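Local coordinates for ACYL carrier protein ACPA (Mycobacterium tuberculosis, PDB 2CGQ), which probably carries growing or activated acyl chains as thioesters on a phosphopantetheine arm, as acyl carrier proteins do, at residues A[35-40]-A[66-71]. Numbering follows the deposited sequence.
Sequences IQRILR and ITELED
Between segments 35-40 and 66-71 the closest CA atoms are those of Ile38 and Glu68, 9.1 Å apart, where the last turn of helix 27-39 faces the later part of helix 59-73; a gap of that width is bridged by side chains. Glu68 does most of the bridging. With CG anti to the backbone N (chi1 -166°) and the chain extended beyond it, its carboxylate is carried across to the other helix, where Arg37 takes it in a two-point salt bridge. Arg37 NE lies 2.7 Å from Glu68 OE1, and Arg37 NH2 lies 2.9 Å from Glu68 OE2, so each carboxylate oxygen has its own nitrogen. The grip is imperfect: the guanidinium and carboxylate planes are turned 45° apart, and both hydrogen bonds are weak and well off linear. Glu68 is modelled in two conformations, and the bridge belongs to the one described, so it may be only part-time. A bend at chi3 (55°) brings the guanidinium of Arg37 back to the carboxylate, which it meets obliquely. Beneath this pair, the buried Ile38 runs past Glu68 in the opposite direction, its CG1 3.7 Å from Glu68 OE2, so one carboxylate oxygen meets hydrocarbon as well as charge. Arg37 itself is exposed, which places the ion pair at the outer margin of the interface. Along the same helix pair in this small all-helical fold, Ile38 also touches Lys61 and Gln64, and Ile35 touches Leu65, while Leu69 reaches Thr34 of helix 27-39 and Val91 and Val95 of helix 88-96.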
ATOM      1  N   ILE A  35      -5.088   2.499   2.048  1.00 26.23           N
ATOM      2  CA  ILE A  35      -4.177   2.755   3.165  1.00 25.64           C
ATOM      3  C   ILE A  35      -4.905   3.404   4.354  1.00 26.98           C
ATOM      4  O   ILE A  35      -4.790   2.983   5.495  1.00 26.13           O
ATOM      5  CB  ILE A  35      -2.984   3.616   2.701  1.00 25.70           C
ATOM      6  CG1 ILE A  35      -2.060   2.756   1.819  1.00 24.52           C
ATOM      7  CG2 ILE A  35      -2.275   4.165   3.922  1.00 26.61           C
ATOM      8  CD1 ILE A  35      -0.879   3.566   1.102  1.00 25.50           C
ATOM      9  N   GLN A  36      -5.674   4.447   4.073  1.00 28.17           N
ATOM     10  CA  GLN A  36      -6.465   5.080   5.122  1.00 28.54           C
ATOM     11  C   GLN A  36      -7.486   4.163   5.775  1.00 29.22           C
ATOM     12  O   GLN A  36      -7.684   4.240   6.995  1.00 29.54           O
ATOM     13  CB  GLN A  36      -7.132   6.333   4.582  1.00 30.02           C
ATOM     14  CG  GLN A  36      -6.141   7.453   4.251  1.00 30.50           C
ATOM     15  CD  GLN A  36      -6.797   8.603   3.543  1.00 30.30           C
ATOM     16  OE1 GLN A  36      -7.743   8.389   2.781  1.00 32.86           O
ATOM     17  NE2 GLN A  36      -6.323   9.844   3.802  1.00 30.53           N
ATOM     18  N   ARG A  37      -8.157   3.326   4.982  1.00 29.46           N
ATOM     19  CA  ARG A  37      -9.157   2.411   5.521  1.00 29.79           C
ATOM     20  C   ARG A  37      -8.469   1.440   6.513  1.00 29.64           C
ATOM     21  O   ARG A  37      -8.920   1.252   7.642  1.00 28.31           O
ATOM     22  CB  ARG A  37      -9.795   1.659   4.351  1.00 30.65           C
ATOM     23  CG  ARG A  37     -11.207   1.259   4.390  1.00 32.53           C
ATOM     24  CD  ARG A  37     -11.450   0.002   3.517  1.00 33.15           C
ATOM     25  NE  ARG A  37     -10.524  -1.066   3.960  1.00 36.40           N
ATOM     26  CZ  ARG A  37     -10.755  -1.938   4.955  1.00 35.52           C
ATOM     27  NH1 ARG A  37     -11.886  -1.929   5.590  1.00 31.53           N
ATOM     28  NH2 ARG A  37      -9.781  -2.767   5.351  1.00 36.57           N
ATOM     29  N   ILE A  38      -7.360   0.845   6.084  1.00 28.60           N
ATOM     30  CA  ILE A  38      -6.603  -0.100   6.928  1.00 28.66           C
ATOM     31  C   ILE A  38      -6.071   0.514   8.201  1.00 28.37           C
ATOM     32  O   ILE A  38      -6.182  -0.090   9.284  1.00 29.01           O
ATOM     33  CB  ILE A  38      -5.439  -0.775   6.131  1.00 29.28           C
ATOM     34  CG1 ILE A  38      -6.037  -1.684   5.077  1.00 28.36           C
ATOM     35  CG2 ILE A  38      -4.450  -1.558   7.055  1.00 28.46           C
ATOM     36  CD1 ILE A  38      -5.014  -2.070   4.002  1.00 28.70           C
ATOM     37  N   LEU A  39      -5.547   1.714   8.131  1.00 29.33           N
ATOM     38  CA  LEU A  39      -5.001   2.360   9.308  1.00 29.46           C
ATOM     39  C   LEU A  39      -6.077   3.128  10.112  1.00 30.28           C
ATOM     40  O   LEU A  39      -5.784   3.618  11.215  1.00 29.26           O
ATOM     41  CB  LEU A  39      -3.937   3.352   8.946  1.00 30.09           C
ATOM     42  CG  LEU A  39      -2.700   2.895   8.182  1.00 28.80           C
ATOM     43  CD1 LEU A  39      -1.954   4.106   7.758  1.00 31.37           C
ATOM     44  CD2 LEU A  39      -1.867   2.022   9.076  1.00 30.56           C
ATOM     45  N   ARG A  40      -7.301   3.251   9.577  1.00 30.54           N
ATOM     46  CA  ARG A  40      -8.321   4.075  10.236  1.00 30.58           C
ATOM     47  C   ARG A  40      -7.843   5.505  10.527  1.00 31.00           C
ATOM     48  O   ARG A  40      -7.987   6.025  11.650  1.00 31.39           O
ATOM     49  CB  ARG A  40      -8.750   3.391  11.527  1.00 30.95           C
ATOM     50  CG  ARG A  40      -9.407   2.101  11.239  1.00 31.76           C
ATOM     51  CD  ARG A  40      -9.743   1.423  12.486  1.00 36.75           C
ATOM     52  NE  ARG A  40      -9.888   0.017  12.173  1.00 42.45           N
ATOM     53  CZ  ARG A  40     -10.806  -0.761  12.681  1.00 37.80           C
ATOM     54  NH1 ARG A  40     -10.844  -2.020  12.310  1.00 35.20           N
ATOM     55  NH2 ARG A  40     -11.698  -0.290  13.555  1.00 43.43           N
ATOM     56  N   ILE A  66      -1.349  -5.575   1.160  1.00 25.30           N
ATOM     57  CA  ILE A  66      -1.025  -6.355  -0.064  1.00 26.32           C
ATOM     58  C   ILE A  66      -2.264  -7.115  -0.573  1.00 25.00           C
ATOM     59  O   ILE A  66      -2.648  -7.039  -1.726  1.00 24.88           O
ATOM     60  CB  ILE A  66       0.155  -7.304   0.156  1.00 27.55           C
ATOM     61  CG1 ILE A  66       1.451  -6.505   0.552  1.00 28.85           C
ATOM     62  CG2 ILE A  66       0.412  -8.129  -1.093  1.00 27.07           C
ATOM     63  CD1 ILE A  66       1.840  -5.358  -0.395  1.00 31.46           C
ATOM     64  N   THR A  67      -2.919  -7.838   0.306  1.00 25.58           N
ATOM     65  CA  THR A  67      -4.044  -8.656  -0.065  1.00 26.07           C
ATOM     66  C   THR A  67      -5.260  -7.789  -0.494  1.00 25.61           C
ATOM     67  O   THR A  67      -5.955  -8.107  -1.487  1.00 25.60           O
ATOM     68  CB  THR A  67      -4.364  -9.679   1.034  1.00 26.42           C
ATOM     69  OG1 THR A  67      -4.716  -9.024   2.268  1.00 24.60           O
ATOM     70  CG2 THR A  67      -3.195 -10.653   1.256  1.00 28.13           C
ATOM     71  N   GLU A  68      -5.556  -6.710   0.267  1.00 25.52           N
ATOM     72  CA  GLU A  68      -6.604  -5.767  -0.168  1.00 25.65           C
ATOM     73  C   GLU A  68      -6.369  -5.235  -1.591  1.00 25.12           C
ATOM     74  O   GLU A  68      -7.317  -5.115  -2.377  1.00 24.52           O
ATOM     75  CB  GLU A  68      -6.812  -4.625   0.843  0.65 25.27           C
ATOM     76  CG  GLU A  68      -8.096  -3.820   0.618  0.65 27.03           C
ATOM     77  CD  GLU A  68      -8.665  -3.123   1.867  0.65 27.16           C
ATOM     78  OE1 GLU A  68      -9.419  -2.127   1.703  0.65 30.61           O
ATOM     79  OE2 GLU A  68      -8.380  -3.589   2.996  0.65 25.40           O
ATOM     80  N   LEU A  69      -5.149  -4.815  -1.900  1.00 25.97           N
ATOM     81  CA  LEU A  69      -4.828  -4.324  -3.220  1.00 25.55           C
ATOM     82  C   LEU A  69      -4.909  -5.403  -4.284  1.00 25.60           C
ATOM     83  O   LEU A  69      -5.473  -5.176  -5.376  1.00 25.17           O
ATOM     84  CB  LEU A  69      -3.430  -3.714  -3.235  1.00 26.91           C
ATOM     85  CG  LEU A  69      -3.265  -2.430  -2.402  1.00 27.89           C
ATOM     86  CD1 LEU A  69      -1.799  -2.053  -2.424  1.00 31.28           C
ATOM     87  CD2 LEU A  69      -4.104  -1.363  -2.913  1.00 29.24           C
ATOM     88  N   GLU A  70      -4.444  -6.613  -3.948  1.00 25.32           N
ATOM     89  CA  GLU A  70      -4.641  -7.723  -4.906  1.00 25.59           C
ATOM     90  C   GLU A  70      -6.125  -7.943  -5.231  1.00 25.80           C
ATOM     91  O   GLU A  70      -6.531  -8.093  -6.395  1.00 26.82           O
ATOM     92  CB  GLU A  70      -4.060  -9.032  -4.322  1.00 26.50           C
ATOM     93  CG  GLU A  70      -2.515  -9.020  -4.255  1.00 24.61           C
ATOM     94  CD  GLU A  70      -1.924 -10.377  -3.820  1.00 26.21           C
ATOM     95  OE1 GLU A  70      -2.558 -11.052  -2.953  1.00 26.93           O
ATOM     96  OE2 GLU A  70      -0.815 -10.756  -4.313  1.00 25.77           O
ATOM     97  N   ASP A  71      -6.960  -7.902  -4.204  1.00 25.72           N
ATOM     98  CA  ASP A  71      -8.381  -8.072  -4.440  1.00 26.91           C
ATOM     99  C   ASP A  71      -9.017  -6.856  -5.134  1.00 27.99           C
ATOM    100  O   ASP A  71      -9.930  -7.014  -5.947  1.00 28.23           O
ATOM    101  CB  ASP A  71      -9.109  -8.328  -3.111  1.00 28.26           C
ATOM    102  CG  ASP A  71      -8.944  -9.775  -2.608  1.00 28.84           C
ATOM    103  OD1 ASP A  71      -8.790 -10.677  -3.468  1.00 25.89           O
ATOM    104  OD2 ASP A  71      -9.013 -10.001  -1.369  1.00 28.20           O
TER